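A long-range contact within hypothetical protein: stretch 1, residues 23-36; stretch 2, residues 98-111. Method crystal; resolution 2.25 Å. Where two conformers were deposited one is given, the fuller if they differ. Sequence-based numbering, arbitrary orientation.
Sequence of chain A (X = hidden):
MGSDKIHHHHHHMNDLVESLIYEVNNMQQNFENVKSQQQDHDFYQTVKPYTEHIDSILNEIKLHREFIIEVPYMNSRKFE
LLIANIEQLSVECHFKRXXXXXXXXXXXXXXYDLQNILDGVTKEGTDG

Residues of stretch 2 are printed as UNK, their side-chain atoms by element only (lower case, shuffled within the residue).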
# COMPACT_ATOMS: atom_id res chain seq x y z
N GLU A 23 -3.51 -2.67 5.49
CA GLU A 23 -3.97 -1.41 4.91
C GLU A 23 -4.38 -1.52 3.41
O GLU A 23 -5.38 -0.92 2.99
CB GLU A 23 -2.92 -0.34 5.12
CG GLU A 23 -2.88 0.18 6.56
CD GLU A 23 -4.14 0.95 6.97
OE1 GLU A 23 -5.09 1.01 6.15
OE2 GLU A 23 -4.16 1.49 8.10
N VAL A 24 -3.63 -2.29 2.63
CA VAL A 24 -3.96 -2.51 1.22
C VAL A 24 -5.33 -3.27 1.11
O VAL A 24 -6.15 -2.98 0.22
CB VAL A 24 -2.81 -3.25 0.53
CG1 VAL A 24 -3.18 -3.69 -0.86
CG2 VAL A 24 -1.56 -2.33 0.48
N ASN A 25 -5.59 -4.21 2.00
CA ASN A 25 -6.93 -4.81 2.10
C ASN A 25 -8.03 -3.82 2.43
O ASN A 25 -9.10 -3.82 1.87
CB ASN A 25 -6.92 -5.92 3.12
CG ASN A 25 -6.17 -7.12 2.65
OD1 ASN A 25 -6.32 -7.54 1.50
ND2 ASN A 25 -5.34 -7.69 3.52
N ASN A 26 -7.74 -2.93 3.34
CA ASN A 26 -8.66 -1.88 3.66
C ASN A 26 -8.94 -1.00 2.46
O ASN A 26 -10.05 -0.56 2.27
CB ASN A 26 -8.02 -1.02 4.76
CG ASN A 26 -9.03 -0.35 5.59
OD1 ASN A 26 -10.00 -0.96 6.00
ND2 ASN A 26 -8.81 0.93 5.87
N MSE A 27 -7.91 -0.70 1.69
CA MSE A 27 -8.07 0.09 0.46
C MSE A 27 -9.01 -0.61 -0.52
O MSE A 27 -9.78 0.04 -1.20
CB MSE A 27 -6.73 0.33 -0.20
CG MSE A 27 -5.84 1.21 0.63
SE MSE A 27 -4.10 1.34 -0.19
CE MSE A 27 -3.09 1.55 1.44
N GLN A 28 -8.96 -1.93 -0.59
CA GLN A 28 -9.87 -2.66 -1.46
C GLN A 28 -11.33 -2.47 -0.99
O GLN A 28 -12.23 -2.25 -1.80
CB GLN A 28 -9.51 -4.14 -1.53
CG GLN A 28 -10.30 -4.90 -2.61
CD GLN A 28 -9.80 -6.34 -2.81
OE1 GLN A 28 -8.89 -6.80 -2.12
NE2 GLN A 28 -10.41 -7.05 -3.76
N GLN A 29 -11.55 -2.49 0.30
CA GLN A 29 -12.91 -2.33 0.83
C GLN A 29 -13.42 -0.91 0.60
O GLN A 29 -14.57 -0.73 0.26
CB GLN A 29 -13.00 -2.72 2.31
CG GLN A 29 -13.91 -3.94 2.61
CD GLN A 29 -15.23 -3.98 1.77
OE1 GLN A 29 -16.10 -3.11 1.88
NE2 GLN A 29 -15.35 -5.02 0.93
N ASN A 30 -12.53 0.08 0.71
CA ASN A 30 -12.89 1.47 0.47
C ASN A 30 -13.31 1.68 -0.99
O ASN A 30 -14.29 2.36 -1.30
CB ASN A 30 -11.70 2.37 0.81
CG ASN A 30 -11.63 2.70 2.31
OD1 ASN A 30 -12.49 3.39 2.81
ND2 ASN A 30 -10.63 2.17 3.00
N PHE A 31 -12.56 1.08 -1.89
CA PHE A 31 -12.85 1.18 -3.30
C PHE A 31 -14.23 0.56 -3.56
O PHE A 31 -15.04 1.13 -4.28
CB PHE A 31 -11.75 0.49 -4.10
CG PHE A 31 -12.04 0.36 -5.56
CD1 PHE A 31 -11.95 1.46 -6.40
CD2 PHE A 31 -12.41 -0.87 -6.10
CE1 PHE A 31 -12.20 1.35 -7.75
CE2 PHE A 31 -12.67 -0.98 -7.47
CZ PHE A 31 -12.55 0.14 -8.30
N GLU A 32 -14.48 -0.60 -2.97
CA GLU A 32 -15.79 -1.25 -3.09
C GLU A 32 -16.91 -0.39 -2.55
O GLU A 32 -18.01 -0.42 -3.09
CB GLU A 32 -15.83 -2.61 -2.38
CG GLU A 32 -15.05 -3.70 -3.10
CD GLU A 32 -15.50 -3.94 -4.55
OE1 GLU A 32 -16.70 -3.83 -4.88
OE2 GLU A 32 -14.61 -4.30 -5.35
N ASN A 33 -16.63 0.36 -1.49
CA ASN A 33 -17.65 1.21 -0.91
C ASN A 33 -17.96 2.41 -1.81
O ASN A 33 -19.13 2.65 -2.08
CB ASN A 33 -17.29 1.62 0.52
CG ASN A 33 -17.44 0.47 1.52
OD1 ASN A 33 -17.18 0.65 2.71
ND2 ASN A 33 -17.85 -0.70 1.05
N VAL A 34 -16.94 3.11 -2.33
CA VAL A 34 -17.21 4.27 -3.21
C VAL A 34 -17.90 3.84 -4.51
O VAL A 34 -18.68 4.58 -5.09
CB VAL A 34 -15.94 5.19 -3.51
CG1 VAL A 34 -15.28 5.62 -2.22
CG2 VAL A 34 -14.92 4.52 -4.42
N LYS A 35 -17.61 2.62 -4.94
CA LYS A 35 -18.15 2.08 -6.18
C LYS A 35 -19.63 1.69 -6.04
O LYS A 35 -20.41 1.98 -6.95
CB LYS A 35 -17.33 0.87 -6.65
CG LYS A 35 -15.99 1.18 -7.35
CD LYS A 35 -16.21 2.10 -8.57
CE LYS A 35 -15.38 1.79 -9.72
NZ LYS A 35 -15.37 2.93 -10.69
N SER A 36 -19.99 1.02 -4.93
CA SER A 36 -21.41 0.64 -4.71
C SER A 36 -22.21 1.88 -4.47
O SER A 36 -23.28 2.04 -5.06
CB SER A 36 -21.65 -0.34 -3.53
OG SER A 36 -20.70 -0.17 -2.50
N UNK A 98 -12.49 5.93 -10.12
CA UNK A 98 -11.32 5.06 -10.29
C UNK A 98 -11.70 3.78 -11.09
O UNK A 98 -12.68 3.07 -10.78
c UNK A 98 -10.73 4.67 -8.92
o UNK A 98 -10.18 5.84 -8.28
c UNK A 98 -9.70 3.58 -9.05
N UNK A 99 -10.88 3.48 -12.09
CA UNK A 99 -11.06 2.27 -12.91
C UNK A 99 -10.86 0.96 -12.15
O UNK A 99 -9.79 0.70 -11.63
c UNK A 99 -10.05 2.27 -14.07
o UNK A 99 -10.01 1.00 -14.69
N UNK A 100 -11.87 0.11 -12.14
CA UNK A 100 -11.75 -1.19 -11.46
C UNK A 100 -10.62 -2.03 -12.04
O UNK A 100 -9.86 -2.66 -11.32
c UNK A 100 -12.95 -3.36 -10.96
n UNK A 100 -14.64 -4.25 -8.08
n UNK A 100 -15.26 -3.30 -10.09
n UNK A 100 -16.34 -2.69 -8.12
c UNK A 100 -15.41 -3.42 -8.77
c UNK A 100 -13.05 -1.97 -11.58
c UNK A 100 -14.31 -4.04 -10.91
N UNK A 101 -10.54 -2.04 -13.36
CA UNK A 101 -9.54 -2.78 -14.08
C UNK A 101 -8.12 -2.40 -13.59
O UNK A 101 -7.33 -3.27 -13.24
n UNK A 101 -6.80 -3.66 -18.82
c UNK A 101 -7.86 -2.60 -18.86
c UNK A 101 -9.06 -2.93 -17.96
c UNK A 101 -9.75 -2.55 -15.58
c UNK A 101 -8.67 -3.10 -16.48
N UNK A 102 -7.84 -1.12 -13.53
CA UNK A 102 -6.47 -0.64 -13.26
C UNK A 102 -6.16 -0.70 -11.75
O UNK A 102 -5.05 -1.02 -11.36
c UNK A 102 -6.24 2.47 -15.64
c UNK A 102 -6.27 0.78 -13.78
c UNK A 102 -6.42 0.99 -15.30
c UNK A 102 -5.46 0.15 -16.11
N UNK A 103 -7.17 -0.39 -10.94
CA UNK A 103 -7.06 -0.43 -9.48
C UNK A 103 -6.79 -1.83 -8.97
O UNK A 103 -5.86 -2.06 -8.19
c UNK A 103 -8.24 0.21 -7.32
c UNK A 103 -7.53 1.31 -5.34
c UNK A 103 -8.64 -0.79 -5.18
c UNK A 103 -8.72 -0.83 -6.54
c UNK A 103 -8.05 0.27 -4.57
c UNK A 103 -7.64 1.26 -6.71
c UNK A 103 -8.32 0.15 -8.83
N UNK A 104 -7.56 -2.80 -9.46
CA UNK A 104 -7.42 -4.17 -8.99
C UNK A 104 -6.11 -4.82 -9.48
O UNK A 104 -5.44 -5.52 -8.75
c UNK A 104 -9.91 -4.40 -8.73
c UNK A 104 -8.64 -4.98 -9.41
c UNK A 104 -8.48 -6.47 -9.08
c UNK A 104 -9.88 -4.36 -7.23
N UNK A 105 -5.74 -4.56 -10.71
CA UNK A 105 -4.45 -4.98 -11.17
C UNK A 105 -3.28 -4.45 -10.33
O UNK A 105 -2.38 -5.20 -9.96
c UNK A 105 -3.19 -4.18 -14.73
c UNK A 105 -3.01 -4.57 -13.27
c UNK A 105 -4.35 -4.57 -12.62
o UNK A 105 -3.14 -2.95 -15.05
o UNK A 105 -3.53 -5.10 -15.52
N UNK A 106 -3.29 -3.16 -10.04
CA UNK A 106 -2.26 -2.57 -9.22
C UNK A 106 -2.29 -3.12 -7.77
O UNK A 106 -1.27 -3.47 -7.21
c UNK A 106 -1.68 1.20 -8.39
c UNK A 106 -1.46 1.89 -9.71
c UNK A 106 -2.45 -1.07 -9.19
n UNK A 106 -2.32 3.19 -9.65
c UNK A 106 -1.36 -0.31 -8.43
N UNK A 107 -3.46 -3.21 -7.18
CA UNK A 107 -3.61 -3.90 -5.87
C UNK A 107 -3.04 -5.34 -5.84
O UNK A 107 -2.35 -5.74 -4.90
c UNK A 107 -5.94 -3.25 -3.17
c UNK A 107 -6.37 -5.56 -4.05
c UNK A 107 -5.08 -3.95 -5.46
c UNK A 107 -5.38 -4.40 -4.01
N UNK A 108 -3.29 -6.12 -6.87
CA UNK A 108 -2.80 -7.50 -6.87
C UNK A 108 -1.28 -7.52 -6.91
O UNK A 108 -0.62 -8.29 -6.22
c UNK A 108 -5.48 -9.19 -6.97
n UNK A 108 -7.10 -10.19 -8.72
c UNK A 108 -6.94 -9.60 -7.34
c UNK A 108 -4.90 -8.33 -8.05
c UNK A 108 -3.36 -8.27 -8.04
N UNK A 109 -0.73 -6.62 -7.71
CA UNK A 109 0.70 -6.47 -7.84
C UNK A 109 1.34 -6.07 -6.51
O UNK A 109 2.35 -6.61 -6.13
o UNK A 109 2.20 -4.77 -8.74
c UNK A 109 0.99 -5.44 -8.96
N UNK A 110 0.74 -5.11 -5.81
CA UNK A 110 1.18 -4.70 -4.48
C UNK A 110 1.10 -5.84 -3.44
O UNK A 110 2.07 -6.08 -2.71
c UNK A 110 0.61 -3.14 -2.59
c UNK A 110 0.39 -3.45 -4.02
c UNK A 110 0.81 -2.24 -4.89
N UNK A 111 -0.02 -6.56 -3.41
CA UNK A 111 -0.15 -7.68 -2.45
C UNK A 111 0.91 -8.71 -2.81
O UNK A 111 1.53 -9.30 -1.91
c UNK A 111 -4.13 -7.77 -2.14
c UNK A 111 -2.66 -7.26 -2.09
c UNK A 111 -1.57 -8.31 -2.42
n UNK A 111 -4.88 -7.52 -1.04
o UNK A 111 -4.59 -8.37 -3.15
O HOH W 1 -7.04 -8.91 -4.11

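Position 98 carries one carbon bearing an oxygen and a second carbon, the fork of threonine. T98 sets its methyl CG2 3.6 Å from F31 CE1, while its backbone O accepts a hydrogen bond from K35 NZ at 2.7 Å; its hydroxyl is satisfied elsewhere in the structure. Position 99 has one carbon and then an oxygen: serine. S99 points away from stretch 1 and caps the helix, its OG accepting from the backbone N of position 102 at 3.2 Å.

At position 100, three carbons and a nitrogen lead to a carbon with two more nitrogens, the guanidinium of arginine. R100 NH1 donates to E32 OE2 at 2.7 Å in a salt bridge, and a weak bond joins NH2 to E32 OE1 at 3.5 Å. The acid meets the guanidinium at its edge, where the N-H groups point, leaving one face to F31 CE2.

Position 101, four carbons in a row ending in nitrogen, is lysine; K101 points away, exposed. Position 102 has four carbons forked at the second, hence leucine, and L102 is out of reach of stretch 1.

Position 103 shows one carbon and a six-carbon ring: phenylalanine. The F103 ring forms an offset stack with F31, centroids 4.3 Å apart and planes at 17°, so flat surfaces fill the buried space.

Position 104 has four carbons forked at the first, one arm two carbons long: isoleucine. Its longer arm brings I104 CD1 to 4.4 Å from F31 CE2. Position 105, three carbons with two oxygens on the third, is glutamate, and position 106, four carbons ending in nitrogen, is lysine; neither E105 nor K106 reaches stretch 1.

Position 107 again has four carbons forked at the second. This leucine is buried, with L107 CD1 3.6 Å from V24 CG1 and CD2 3.4 Å from Q28 OE1. Position 108, four carbons ending in nitrogen, is lysine, and K108 points away. Position 109, a carbon and an oxygen, is serine, out of reach.

Position 110 has three carbons, two on the first: valine, compact enough to place V110 CG1 3.8 Å from V24 CG2. Position 111 has three carbons, the third carrying oxygen and nitrogen: glutamine. Q111 CG packs 3.8 Å from V24 CG1, while a water donates to Q111 OE1 and weakly to Q28 OE1.

The nearly antiparallel helices, at 165°, bury 688 Å². V24 and F31, two turns apart, anchor an apolar seam, which the E32–R100 salt bridge and the K35–T98 bond supplement with polar links.

Stretch 2 98-111: TSRKLFIEKLKSVQ
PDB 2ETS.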